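Long-range contacts in amidohydrolase (Thermotoga maritima, PDB 3OOQ), which is probably a hydrolase of the amidohydrolase family, possibly with allantoinase activity: residues H63-L68 with M116-S121; K92-F97 with Q128-K133; N98-A103 with R135-E140. All coordinates share one frame; numbering follows the deposited sequence.

Contact 1: residues H63-L68 with M116-S121; sequences HSHIGL and MIVPGS
Val118 meets two histidines at once, offering a methyl group to one ring and its carbonyl oxygen to the other. CG1 of Val118 stands over the centre of the His63 ring in a CH-pi contact, 3.5 Å from the centroid and 12° off the ring normal. The methyl takes this place because CG1 lies between the backbone N and the carbonyl carbon (chi1 66°). On the facing residue, CG of His63 is anti to the backbone N (chi1 -172°), and the two side chains cross at about a right angle. NE2 of His63 is hydrogen-bonded to Lys151. His65 works through its rim: ND1 donates to Val118 O over 2.7 Å, with the acceptor almost in the ring plane, and CE1 of His65 lies 3.3 Å from Pro119 O. The ND1 bond would tend to hold the ring in this orientation. CD1 of Leu68 also approaches Val118 O, at 3.3 Å. In the backbone, Ser64 pairs in parallel with Ile117; Val118 N gives a hydrogen bond of 3.1 Å to Ser64 O, whereas the bond from Ser64 N to Met116 O is weak. His63-Ser64-His65, at the end of strand 54-64 and beside strand 112-117, is consistent with the His-X-His motif that closes the first barrel strand of the amidohydrolase TIM barrel and typically contributes metal ligands in this superfamily.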
ATOM      1  N   HIS F  63      -0.290  37.828 -12.561  1.00 21.89           N
ATOM      2  CA  HIS F  63      -0.067  36.419 -12.176  1.00 21.77           C
ATOM      3  C   HIS F  63      -1.372  35.792 -11.717  1.00 21.48           C
ATOM      4  O   HIS F  63      -1.864  36.098 -10.632  1.00 20.61           O
ATOM      5  CB  HIS F  63       0.994  36.319 -11.070  1.00 22.09           C
ATOM      6  CG  HIS F  63       1.417  34.915 -10.750  1.00 25.53           C
ATOM      7  ND1 HIS F  63       0.583  34.006 -10.125  1.00 23.95           N
ATOM      8  CD2 HIS F  63       2.582  34.260 -10.981  1.00 23.10           C
ATOM      9  CE1 HIS F  63       1.223  32.863  -9.964  1.00 23.84           C
ATOM     10  NE2 HIS F  63       2.433  32.985 -10.479  1.00 25.56           N
ATOM     11  N   SER F  64      -1.923  34.901 -12.538  1.00 21.67           N
ATOM     12  CA  SER F  64      -3.261  34.384 -12.268  1.00 22.01           C
ATOM     13  C   SER F  64      -3.443  32.932 -12.680  1.00 22.08           C
ATOM     14  O   SER F  64      -2.805  32.453 -13.625  1.00 22.31           O
ATOM     15  CB  SER F  64      -4.299  35.229 -13.019  1.00 21.39           C
ATOM     16  OG  SER F  64      -5.581  35.044 -12.461  1.00 21.91           O
ATOM     17  N   HIS F  65      -4.369  32.259 -12.012  1.00 21.99           N
ATOM     18  CA  HIS F  65      -4.781  30.936 -12.454  1.00 22.74           C
ATOM     19  C   HIS F  65      -6.250  30.883 -12.882  1.00 21.75           C
ATOM     20  O   HIS F  65      -6.800  29.812 -13.059  1.00 21.53           O
ATOM     21  CB  HIS F  65      -4.435  29.883 -11.398  1.00 24.97           C
ATOM     22  CG  HIS F  65      -3.062  30.051 -10.821  1.00 29.30           C
ATOM     23  ND1 HIS F  65      -1.915  29.834 -11.556  1.00 27.18           N
ATOM     24  CD2 HIS F  65      -2.651  30.456  -9.595  1.00 27.45           C
ATOM     25  CE1 HIS F  65      -0.856  30.069 -10.801  1.00 28.89           C
ATOM     26  NE2 HIS F  65      -1.272  30.449  -9.605  1.00 29.75           N
ATOM     27  N   ILE F  66      -6.867  32.046 -13.103  1.00 21.37           N
ATOM     28  CA  ILE F  66      -8.239  32.090 -13.619  1.00 20.27           C
ATOM     29  C   ILE F  66      -8.334  31.275 -14.906  1.00 19.86           C
ATOM     30  O   ILE F  66      -7.394  31.240 -15.705  1.00 20.09           O
ATOM     31  CB  ILE F  66      -8.763  33.540 -13.811  1.00 20.53           C
ATOM     32  CG1 ILE F  66     -10.292  33.537 -13.994  1.00 18.40           C
ATOM     33  CG2 ILE F  66      -8.035  34.254 -14.997  1.00 18.44           C
ATOM     34  CD1 ILE F  66     -10.985  34.832 -13.583  1.00 20.52           C
ATOM     35  N   GLY F  67      -9.451  30.587 -15.093  1.00 21.30           N
ATOM     36  CA  GLY F  67      -9.625  29.733 -16.256  1.00 22.38           C
ATOM     37  C   GLY F  67      -8.927  28.386 -16.137  1.00 23.71           C
ATOM     38  O   GLY F  67      -9.357  27.416 -16.768  1.00 24.61           O
ATOM     39  N   LEU F  68      -7.854  28.320 -15.347  1.00 24.40           N
ATOM     40  CA  LEU F  68      -7.138  27.049 -15.102  1.00 25.82           C
ATOM     41  C   LEU F  68      -7.754  26.220 -13.977  1.00 26.56           C
ATOM     42  O   LEU F  68      -7.777  24.986 -14.038  1.00 27.28           O
ATOM     43  CB  LEU F  68      -5.655  27.289 -14.761  1.00 26.33           C
ATOM     44  CG  LEU F  68      -4.676  27.743 -15.835  1.00 26.50           C
ATOM     45  CD1 LEU F  68      -3.264  27.702 -15.274  1.00 26.87           C
ATOM     46  CD2 LEU F  68      -4.747  26.816 -17.024  1.00 27.60           C
HETATM   47  N   MSE F 116      -2.022  37.566 -16.917  1.00 23.05           N
HETATM   48  CA  MSE F 116      -1.186  36.441 -17.279  1.00 25.64           C
HETATM   49  C   MSE F 116      -1.680  35.160 -16.584  1.00 23.84           C
HETATM   50  O   MSE F 116      -1.717  35.066 -15.352  1.00 22.66           O
HETATM   51  CB  MSE F 116       0.296  36.659 -17.016  1.00 30.44           C
HETATM   52  CG  MSE F 116       1.097  35.652 -17.876  1.00 20.94           C
HETATM   53 SE   MSE F 116       2.913  35.519 -17.543  1.00 39.63          SE
HETATM   54  CE  MSE F 116       2.890  35.190 -15.600  1.00 22.10           C
ATOM     55  N   ILE F 117      -2.092  34.195 -17.401  1.00 22.71           N
ATOM     56  CA  ILE F 117      -2.401  32.872 -16.908  1.00 21.96           C
ATOM     57  C   ILE F 117      -1.090  32.104 -16.870  1.00 21.29           C
ATOM     58  O   ILE F 117      -0.288  32.159 -17.817  1.00 21.60           O
ATOM     59  CB  ILE F 117      -3.455  32.148 -17.773  1.00 23.04           C
ATOM     60  CG1 ILE F 117      -3.065  32.189 -19.256  1.00 26.24           C
ATOM     61  CG2 ILE F 117      -4.833  32.757 -17.506  1.00 26.43           C
ATOM     62  CD1 ILE F 117      -3.887  31.281 -20.180  1.00 24.26           C
ATOM     63  N   VAL F 118      -0.863  31.407 -15.765  1.00 20.67           N
ATOM     64  CA  VAL F 118       0.419  30.765 -15.502  1.00 20.01           C
ATOM     65  C   VAL F 118       0.171  29.455 -14.707  1.00 19.84           C
ATOM     66  O   VAL F 118      -0.796  29.375 -13.938  1.00 19.87           O
ATOM     67  CB  VAL F 118       1.338  31.786 -14.770  1.00 20.33           C
ATOM     68  CG1 VAL F 118       0.801  32.146 -13.375  1.00 19.58           C
ATOM     69  CG2 VAL F 118       2.765  31.350 -14.701  1.00 19.42           C
ATOM     70  N   PRO F 119       1.022  28.427 -14.898  1.00 20.12           N
ATOM     71  CA  PRO F 119       0.953  27.301 -13.969  1.00 20.08           C
ATOM     72  C   PRO F 119       1.232  27.746 -12.517  1.00 20.52           C
ATOM     73  O   PRO F 119       1.775  28.846 -12.275  1.00 20.19           O
ATOM     74  CB  PRO F 119       2.068  26.362 -14.456  1.00 20.22           C
ATOM     75  CG  PRO F 119       2.341  26.736 -15.870  1.00 19.57           C
ATOM     76  CD  PRO F 119       2.062  28.233 -15.934  1.00 20.55           C
ATOM     77  N   GLY F 120       0.844  26.900 -11.564  1.00 20.45           N
ATOM     78  CA  GLY F 120       1.089  27.137 -10.146  1.00 20.83           C
ATOM     79  C   GLY F 120       2.526  26.825  -9.719  1.00 22.05           C
ATOM     80  O   GLY F 120       3.466  26.861 -10.527  1.00 22.68           O
ATOM     81  N   SER F 121       2.692  26.508  -8.444  1.00 22.11           N
ATOM     82  CA  SER F 121       4.015  26.459  -7.840  1.00 22.84           C
ATOM     83  C   SER F 121       4.392  25.055  -7.336  1.00 22.13           C
ATOM     84  O   SER F 121       5.247  24.900  -6.465  1.00 21.82           O
ATOM     85  CB  SER F 121       4.060  27.453  -6.693  1.00 23.85           C
ATOM     86  OG  SER F 121       3.094  27.111  -5.709  1.00 32.27           O
TER

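Contact 2: residues K92-F97 with Q128-K133; sequences KALDGF and QGSVIK
Lys92 lays its aliphatic chain across the end of Gln128, where the loop 92-97 docks on the strand 125-133 of the mixed sheet in this TIM-barrel-family protein. The backbones join by one bridge: Ala93 N donates to Gln128 O at 3.0 Å, a nearly straight bond of 169°. From CB of Lys92, the first torsion places CG anti to the carbonyl carbon (chi1 -42°), where CG comes within 4.1 Å of Gln128 NE2 and slightly closer to OE1. CD keeps a similar separation from OE1. A bend at chi3 (61°) then sets CE, which makes the nearest approach of the chain, 3.7 Å to Gln128 OE1. NZ goes on to a salt bridge with Asp146 on the neighbouring strand 143-153, while NE2 of Gln128 donates to Pro89 O. An alanine in place of Lys92 would probably leave Asp146 without this cationic partner and open a gap beside the Gln128 amide. Farther along, the 3-10 turn 93-95 presents its backbone to a water that accepts from Leu94 N, donates to Gln128 O and is also hydrogen-bonded to Ser130 OG. Gln128 O is therefore gripped twice, by Ala93 N and by the water. CB of Leu94 lies 4.0 Å from Ser130 OG. Asp95 turns to the second subunit, forming salt bridges with Arg180 and Arg238 of that chain. The apolar end of the contact is made by Phe97 and Ile132, which reach toward each other tip to tip, with Ile132 CD1 3.5 Å from Phe97 CZ.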
ATOM      1  N   LYS F  92       1.824  24.399 -21.308  1.00 20.13           N
ATOM      2  CA  LYS F  92       1.373  25.794 -21.382  1.00 20.34           C
ATOM      3  C   LYS F  92       0.058  25.996 -20.631  1.00 20.36           C
ATOM      4  O   LYS F  92      -0.882  25.226 -20.804  1.00 20.45           O
ATOM      5  CB  LYS F  92       1.168  26.214 -22.850  1.00 21.00           C
ATOM      6  CG  LYS F  92       2.231  25.751 -23.847  1.00 25.93           C
ATOM      7  CD  LYS F  92       1.994  26.338 -25.282  1.00 23.26           C
ATOM      8  CE  LYS F  92       2.052  27.883 -25.268  1.00 27.27           C
ATOM      9  NZ  LYS F  92       2.139  28.520 -26.640  1.00 25.94           N
ATOM     10  N   ALA F  93      -0.014  27.042 -19.815  1.00 20.48           N
ATOM     11  CA  ALA F  93      -1.271  27.447 -19.211  1.00 20.82           C
ATOM     12  C   ALA F  93      -2.363  27.652 -20.265  1.00 21.31           C
ATOM     13  O   ALA F  93      -3.536  27.351 -20.020  1.00 20.72           O
ATOM     14  CB  ALA F  93      -1.090  28.703 -18.402  1.00 21.21           C
ATOM     15  N   LEU F  94      -1.973  28.142 -21.440  1.00 21.85           N
ATOM     16  CA  LEU F  94      -2.914  28.332 -22.548  1.00 22.47           C
ATOM     17  C   LEU F  94      -3.731  27.072 -22.823  1.00 21.87           C
ATOM     18  O   LEU F  94      -4.915  27.151 -23.141  1.00 21.45           O
ATOM     19  CB  LEU F  94      -2.176  28.741 -23.841  1.00 22.66           C
ATOM     20  CG  LEU F  94      -3.033  29.213 -25.016  1.00 33.21           C
ATOM     21  CD1 LEU F  94      -3.584  30.604 -24.705  1.00 23.25           C
ATOM     22  CD2 LEU F  94      -2.250  29.216 -26.348  1.00 23.69           C
ATOM     23  N   ASP F  95      -3.079  25.920 -22.718  1.00 22.14           N
ATOM     24  CA  ASP F  95      -3.706  24.647 -23.058  1.00 22.68           C
ATOM     25  C   ASP F  95      -4.619  24.096 -21.953  1.00 23.24           C
ATOM     26  O   ASP F  95      -5.223  23.034 -22.121  1.00 23.92           O
ATOM     27  CB  ASP F  95      -2.635  23.609 -23.403  1.00 22.21           C
ATOM     28  CG  ASP F  95      -1.900  23.917 -24.703  1.00 23.17           C
ATOM     29  OD1 ASP F  95      -2.448  24.635 -25.562  1.00 21.87           O
ATOM     30  OD2 ASP F  95      -0.762  23.434 -24.864  1.00 21.88           O
ATOM     31  N   GLY F  96      -4.718  24.811 -20.837  1.00 23.08           N
ATOM     32  CA  GLY F  96      -5.608  24.434 -19.741  1.00 23.46           C
ATOM     33  C   GLY F  96      -6.676  25.485 -19.474  1.00 24.32           C
ATOM     34  O   GLY F  96      -7.554  25.287 -18.623  1.00 25.15           O
ATOM     35  N   PHE F  97      -6.600  26.601 -20.201  1.00 23.75           N
ATOM     36  CA  PHE F  97      -7.468  27.762 -19.983  1.00 23.78           C
ATOM     37  C   PHE F  97      -8.881  27.585 -20.570  1.00 24.26           C
ATOM     38  O   PHE F  97      -9.030  27.358 -21.766  1.00 25.56           O
ATOM     39  CB  PHE F  97      -6.804  29.025 -20.561  1.00 23.44           C
ATOM     40  CG  PHE F  97      -7.647  30.269 -20.444  1.00 23.96           C
ATOM     41  CD1 PHE F  97      -7.733  30.962 -19.237  1.00 23.88           C
ATOM     42  CD2 PHE F  97      -8.350  30.759 -21.547  1.00 24.30           C
ATOM     43  CE1 PHE F  97      -8.532  32.098 -19.118  1.00 23.30           C
ATOM     44  CE2 PHE F  97      -9.144  31.916 -21.440  1.00 23.98           C
ATOM     45  CZ  PHE F  97      -9.234  32.581 -20.223  1.00 23.76           C
ATOM     46  N   GLN F 128       4.652  27.286 -19.174  1.00 19.84           N
ATOM     47  CA  GLN F 128       4.631  28.623 -19.777  1.00 19.68           C
ATOM     48  C   GLN F 128       3.392  29.417 -19.437  1.00 19.95           C
ATOM     49  O   GLN F 128       2.286  28.878 -19.414  1.00 20.42           O
ATOM     50  CB  GLN F 128       4.781  28.547 -21.304  1.00 19.39           C
ATOM     51  CG  GLN F 128       6.065  27.883 -21.744  1.00 20.77           C
ATOM     52  CD  GLN F 128       5.949  27.284 -23.120  1.00 20.50           C
ATOM     53  OE1 GLN F 128       5.602  27.968 -24.074  1.00 21.57           O
ATOM     54  NE2 GLN F 128       6.228  25.991 -23.229  1.00 21.46           N
ATOM     55  N   GLY F 129       3.602  30.708 -19.181  1.00 19.80           N
ATOM     56  CA  GLY F 129       2.529  31.676 -19.026  1.00 19.49           C
ATOM     57  C   GLY F 129       2.201  32.339 -20.360  1.00 19.32           C
ATOM     58  O   GLY F 129       3.029  32.332 -21.270  1.00 18.31           O
ATOM     59  N   SER F 130       0.978  32.880 -20.459  1.00 19.06           N
ATOM     60  CA  SER F 130       0.511  33.648 -21.602  1.00 19.58           C
ATOM     61  C   SER F 130      -0.299  34.805 -21.068  1.00 20.64           C
ATOM     62  O   SER F 130      -0.982  34.657 -20.065  1.00 21.26           O
ATOM     63  CB  SER F 130      -0.425  32.795 -22.479  1.00 19.56           C
ATOM     64  OG  SER F 130       0.275  31.781 -23.177  1.00 28.64           O
ATOM     65  N   VAL F 131      -0.258  35.953 -21.740  1.00 20.77           N
ATOM     66  CA  VAL F 131      -1.130  37.065 -21.385  1.00 20.10           C
ATOM     67  C   VAL F 131      -2.357  37.002 -22.267  1.00 20.51           C
ATOM     68  O   VAL F 131      -2.256  36.880 -23.486  1.00 20.55           O
ATOM     69  CB  VAL F 131      -0.452  38.445 -21.567  1.00 20.87           C
ATOM     70  CG1 VAL F 131      -1.416  39.557 -21.117  1.00 18.21           C
ATOM     71  CG2 VAL F 131       0.870  38.506 -20.809  1.00 17.15           C
ATOM     72  N   ILE F 132      -3.529  37.071 -21.653  1.00 21.48           N
ATOM     73  CA  ILE F 132      -4.762  37.019 -22.408  1.00 22.59           C
ATOM     74  C   ILE F 132      -5.690  38.139 -21.967  1.00 22.74           C
ATOM     75  O   ILE F 132      -5.509  38.738 -20.900  1.00 21.87           O
ATOM     76  CB  ILE F 132      -5.473  35.626 -22.281  1.00 23.77           C
ATOM     77  CG1 ILE F 132      -5.844  35.310 -20.824  1.00 19.13           C
ATOM     78  CG2 ILE F 132      -4.591  34.502 -22.840  1.00 19.24           C
ATOM     79  CD1 ILE F 132      -7.285  35.502 -20.500  1.00 25.09           C
ATOM     80  N   LYS F 133      -6.684  38.414 -22.802  1.00 23.68           N
ATOM     81  CA  LYS F 133      -7.755  39.342 -22.456  1.00 24.24           C
ATOM     82  C   LYS F 133      -9.053  38.566 -22.463  1.00 24.01           C
ATOM     83  O   LYS F 133      -9.175  37.604 -23.208  1.00 24.15           O
ATOM     84  CB  LYS F 133      -7.870  40.437 -23.502  1.00 24.58           C
ATOM     85  CG  LYS F 133      -6.696  41.356 -23.595  1.00 25.91           C
ATOM     86  CD  LYS F 133      -7.112  42.576 -24.403  1.00 24.96           C
ATOM     87  CE  LYS F 133      -5.918  43.392 -24.785  1.00 25.88           C
ATOM     88  NZ  LYS F 133      -6.380  44.657 -25.395  1.00 25.40           N
TER
HETATM   89  O   HOH W   1       0.710  29.444 -21.733  1.00 14.03           O

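Contact 3: residues N98-A103 with R135-E140; sequences NPQDPA and RSIIVE
A type I beta turn from Asn98 to Asp101, just ahead of the helix 103-108, brings the ring of Pro99 against the backbone leading into the helix 139-142. CG of Pro99 lies 3.3 Å from Ile137 O, and CB of the same ring is 3.6 Å from Ser136 O, so the proline rests on two successive carbonyl oxygens. CB also packs against CA of Ile137, and CG faces CB of Val139 at 4.5 Å. Beside the ring, CG of Gln100 touches CG2 of Ile137 at 4.4 Å. The interface is thus made of carbon-to-oxygen and apolar contacts, while hydrogen bonds shape each segment locally. In an Asx turn, Gln100 N donates to Asn98 OD1 over 2.8 Å, approaching from above the carbonyl plane. Ser136 OG forms an ST turn by accepting from Ile138 N at 2.9 Å, and the same hydroxyl is hydrogen-bonded to Glu141. Asp101 caps the start of the helix 103-108, its OD1 accepting from Ala103 N at 3.0 Å. The amide of Gln100 bonds to the second subunit, OE1 to Lys257 and NE2 to Glu254 of that chain, whose Asp231 packs on Pro99. Lying at the surface, the contact links the approaches to two helices: the turn leads into 103-108, and the opposing segment follows the strand 125-133 and runs into 139-142.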
ATOM      1  N   ASN F  98      -9.893  27.723 -19.717  1.00 23.43           N
ATOM      2  CA  ASN F  98     -11.312  27.620 -20.085  1.00 23.35           C
ATOM      3  C   ASN F  98     -11.997  29.000 -20.071  1.00 22.95           C
ATOM      4  O   ASN F  98     -12.309  29.524 -19.002  1.00 22.04           O
ATOM      5  CB  ASN F  98     -11.998  26.668 -19.079  1.00 23.39           C
ATOM      6  CG  ASN F  98     -13.515  26.641 -19.196  1.00 32.44           C
ATOM      7  OD1 ASN F  98     -14.108  27.189 -20.131  1.00 24.16           O
ATOM      8  ND2 ASN F  98     -14.157  25.990 -18.225  1.00 24.25           N
ATOM      9  N   PRO F  99     -12.251  29.585 -21.260  1.00 23.85           N
ATOM     10  CA  PRO F  99     -12.842  30.941 -21.306  1.00 24.45           C
ATOM     11  C   PRO F  99     -14.275  31.022 -20.747  1.00 24.33           C
ATOM     12  O   PRO F  99     -14.764  32.120 -20.470  1.00 23.37           O
ATOM     13  CB  PRO F  99     -12.818  31.297 -22.801  1.00 24.87           C
ATOM     14  CG  PRO F  99     -11.804  30.336 -23.421  1.00 31.34           C
ATOM     15  CD  PRO F  99     -11.926  29.076 -22.610  1.00 24.06           C
ATOM     16  N   GLN F 100     -14.927  29.876 -20.546  1.00 24.76           N
ATOM     17  CA  GLN F 100     -16.261  29.863 -19.939  1.00 25.77           C
ATOM     18  C   GLN F 100     -16.257  29.723 -18.421  1.00 25.00           C
ATOM     19  O   GLN F 100     -17.322  29.604 -17.819  1.00 25.78           O
ATOM     20  CB  GLN F 100     -17.127  28.759 -20.530  1.00 27.43           C
ATOM     21  CG  GLN F 100     -17.086  28.676 -22.043  1.00 32.94           C
ATOM     22  CD  GLN F 100     -17.844  27.459 -22.519  1.00 29.81           C
ATOM     23  OE1 GLN F 100     -19.071  27.509 -22.677  1.00 33.25           O
ATOM     24  NE2 GLN F 100     -17.127  26.339 -22.703  1.00 32.85           N
ATOM     25  N   ASP F 101     -15.079  29.700 -17.803  1.00 23.35           N
ATOM     26  CA  ASP F 101     -14.999  29.661 -16.348  1.00 22.89           C
ATOM     27  C   ASP F 101     -15.879  30.809 -15.843  1.00 23.22           C
ATOM     28  O   ASP F 101     -15.707  31.939 -16.279  1.00 24.09           O
ATOM     29  CB  ASP F 101     -13.533  29.836 -15.919  1.00 22.62           C
ATOM     30  CG  ASP F 101     -13.332  29.919 -14.406  1.00 25.01           C
ATOM     31  OD1 ASP F 101     -14.289  29.811 -13.602  1.00 22.59           O
ATOM     32  OD2 ASP F 101     -12.164  30.112 -14.021  1.00 22.49           O
ATOM     33  N   PRO F 102     -16.858  30.521 -14.962  1.00 23.04           N
ATOM     34  CA  PRO F 102     -17.736  31.604 -14.460  1.00 22.78           C
ATOM     35  C   PRO F 102     -17.021  32.682 -13.656  1.00 21.84           C
ATOM     36  O   PRO F 102     -17.586  33.768 -13.445  1.00 21.90           O
ATOM     37  CB  PRO F 102     -18.762  30.870 -13.576  1.00 23.73           C
ATOM     38  CG  PRO F 102     -18.197  29.491 -13.343  1.00 22.60           C
ATOM     39  CD  PRO F 102     -17.267  29.186 -14.477  1.00 23.02           C
ATOM     40  N   ALA F 103     -15.793  32.393 -13.209  1.00 20.76           N
ATOM     41  CA  ALA F 103     -14.976  33.399 -12.541  1.00 20.90           C
ATOM     42  C   ALA F 103     -14.675  34.595 -13.467  1.00 21.19           C
ATOM     43  O   ALA F 103     -14.368  35.684 -12.992  1.00 21.11           O
ATOM     44  CB  ALA F 103     -13.673  32.780 -12.034  1.00 20.43           C
ATOM     45  N   ARG F 135     -11.822  38.596 -23.924  1.00 26.50           N
ATOM     46  CA  ARG F 135     -12.550  39.126 -25.072  1.00 28.97           C
ATOM     47  C   ARG F 135     -13.469  38.146 -25.815  1.00 29.83           C
ATOM     48  O   ARG F 135     -14.329  38.584 -26.574  1.00 30.68           O
ATOM     49  CB  ARG F 135     -11.608  39.841 -26.075  1.00 30.80           C
ATOM     50  CG  ARG F 135     -10.290  39.128 -26.350  1.00 45.77           C
ATOM     51  CD  ARG F 135      -9.602  39.627 -27.632  1.00 34.07           C
ATOM     52  NE  ARG F 135      -8.599  40.683 -27.461  1.00 45.72           N
ATOM     53  CZ  ARG F 135      -7.305  40.586 -27.798  1.00 35.43           C
ATOM     54  NH1 ARG F 135      -6.806  39.474 -28.320  1.00 45.38           N
ATOM     55  NH2 ARG F 135      -6.497  41.625 -27.616  1.00 45.55           N
ATOM     56  N   SER F 136     -13.299  36.840 -25.608  1.00 28.96           N
ATOM     57  CA  SER F 136     -13.962  35.852 -26.460  1.00 29.12           C
ATOM     58  C   SER F 136     -13.920  34.457 -25.811  1.00 28.03           C
ATOM     59  O   SER F 136     -13.087  34.193 -24.949  1.00 25.36           O
ATOM     60  CB  SER F 136     -13.256  35.832 -27.835  1.00 29.50           C
ATOM     61  OG  SER F 136     -13.621  34.724 -28.621  1.00 35.50           O
ATOM     62  N   ILE F 137     -14.815  33.570 -26.231  1.00 29.10           N
ATOM     63  CA  ILE F 137     -14.740  32.182 -25.791  1.00 30.71           C
ATOM     64  C   ILE F 137     -13.733  31.417 -26.627  1.00 30.61           C
ATOM     65  O   ILE F 137     -13.405  30.278 -26.330  1.00 30.30           O
ATOM     66  CB  ILE F 137     -16.111  31.487 -25.824  1.00 32.54           C
ATOM     67  CG1 ILE F 137     -16.680  31.505 -27.245  1.00 36.75           C
ATOM     68  CG2 ILE F 137     -17.046  32.153 -24.809  1.00 38.32           C
ATOM     69  CD1 ILE F 137     -18.038  30.906 -27.335  1.00 34.88           C
ATOM     70  N   ILE F 138     -13.248  32.044 -27.688  1.00 31.68           N
ATOM     71  CA  ILE F 138     -12.218  31.412 -28.515  1.00 33.15           C
ATOM     72  C   ILE F 138     -10.858  31.902 -28.030  1.00 32.06           C
ATOM     73  O   ILE F 138     -10.543  33.101 -28.143  1.00 30.80           O
ATOM     74  CB  ILE F 138     -12.451  31.690 -30.028  1.00 34.79           C
ATOM     75  CG1 ILE F 138     -13.783  31.071 -30.464  1.00 39.92           C
ATOM     76  CG2 ILE F 138     -11.323  31.103 -30.873  1.00 39.88           C
ATOM     77  CD1 ILE F 138     -14.566  31.929 -31.417  1.00 36.96           C
ATOM     78  N   VAL F 139     -10.083  30.968 -27.465  1.00 32.37           N
ATOM     79  CA  VAL F 139      -8.827  31.290 -26.774  1.00 33.14           C
ATOM     80  C   VAL F 139      -7.812  32.014 -27.668  1.00 33.54           C
ATOM     81  O   VAL F 139      -7.248  33.017 -27.247  1.00 32.95           O
ATOM     82  CB  VAL F 139      -8.182  30.061 -26.051  1.00 33.66           C
ATOM     83  CG1 VAL F 139      -7.523  29.134 -27.033  1.00 41.50           C
ATOM     84  CG2 VAL F 139      -7.155  30.520 -25.031  1.00 40.59           C
ATOM     85  N   GLU F 140      -7.607  31.505 -28.885  1.00 34.71           N
ATOM     86  CA  GLU F 140      -6.806  32.171 -29.930  1.00 36.15           C
ATOM     87  C   GLU F 140      -7.033  33.682 -29.954  1.00 35.48           C
ATOM     88  O   GLU F 140      -6.081  34.457 -30.020  1.00 35.88           O
ATOM     89  CB  GLU F 140      -7.183  31.621 -31.313  1.00 38.14           C
ATOM     90  CG  GLU F 140      -6.027  31.471 -32.287  1.00 73.09           C
ATOM     91  CD  GLU F 140      -5.378  30.098 -32.206  1.00 39.86           C
ATOM     92  OE1 GLU F 140      -5.711  29.339 -31.271  1.00 73.26           O
ATOM     93  OE2 GLU F 140      -4.532  29.776 -33.074  1.00 73.24           O
TER

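The three contacts have segments that alternate along the chain and lie close together in the fold. Contacts 1 and 2, with centres about 7 Å apart, reach the same sheet through the neighbouring strands 112-117 and 125-133: Ile117 N makes a probable hydrogen bond to Ser130 O at 2.9 Å, and Leu68 CD2 packs 3.3 Å from Ala93 O. Contact 3 lies about 11 Å from contact 2 between centres, and Val139 CG2 is 3.6 Å from Leu94 CD1. Its turn also reaches back to contact 1, centre to centre about 14 Å away, through a probable hydrogen bond of 3.0 Å between Gly67 N and Asp101 OD2. Contact 1 holds the His-X-His pair that probably belongs to the active site; all three touch the second subunit, contact 1 through Pro119.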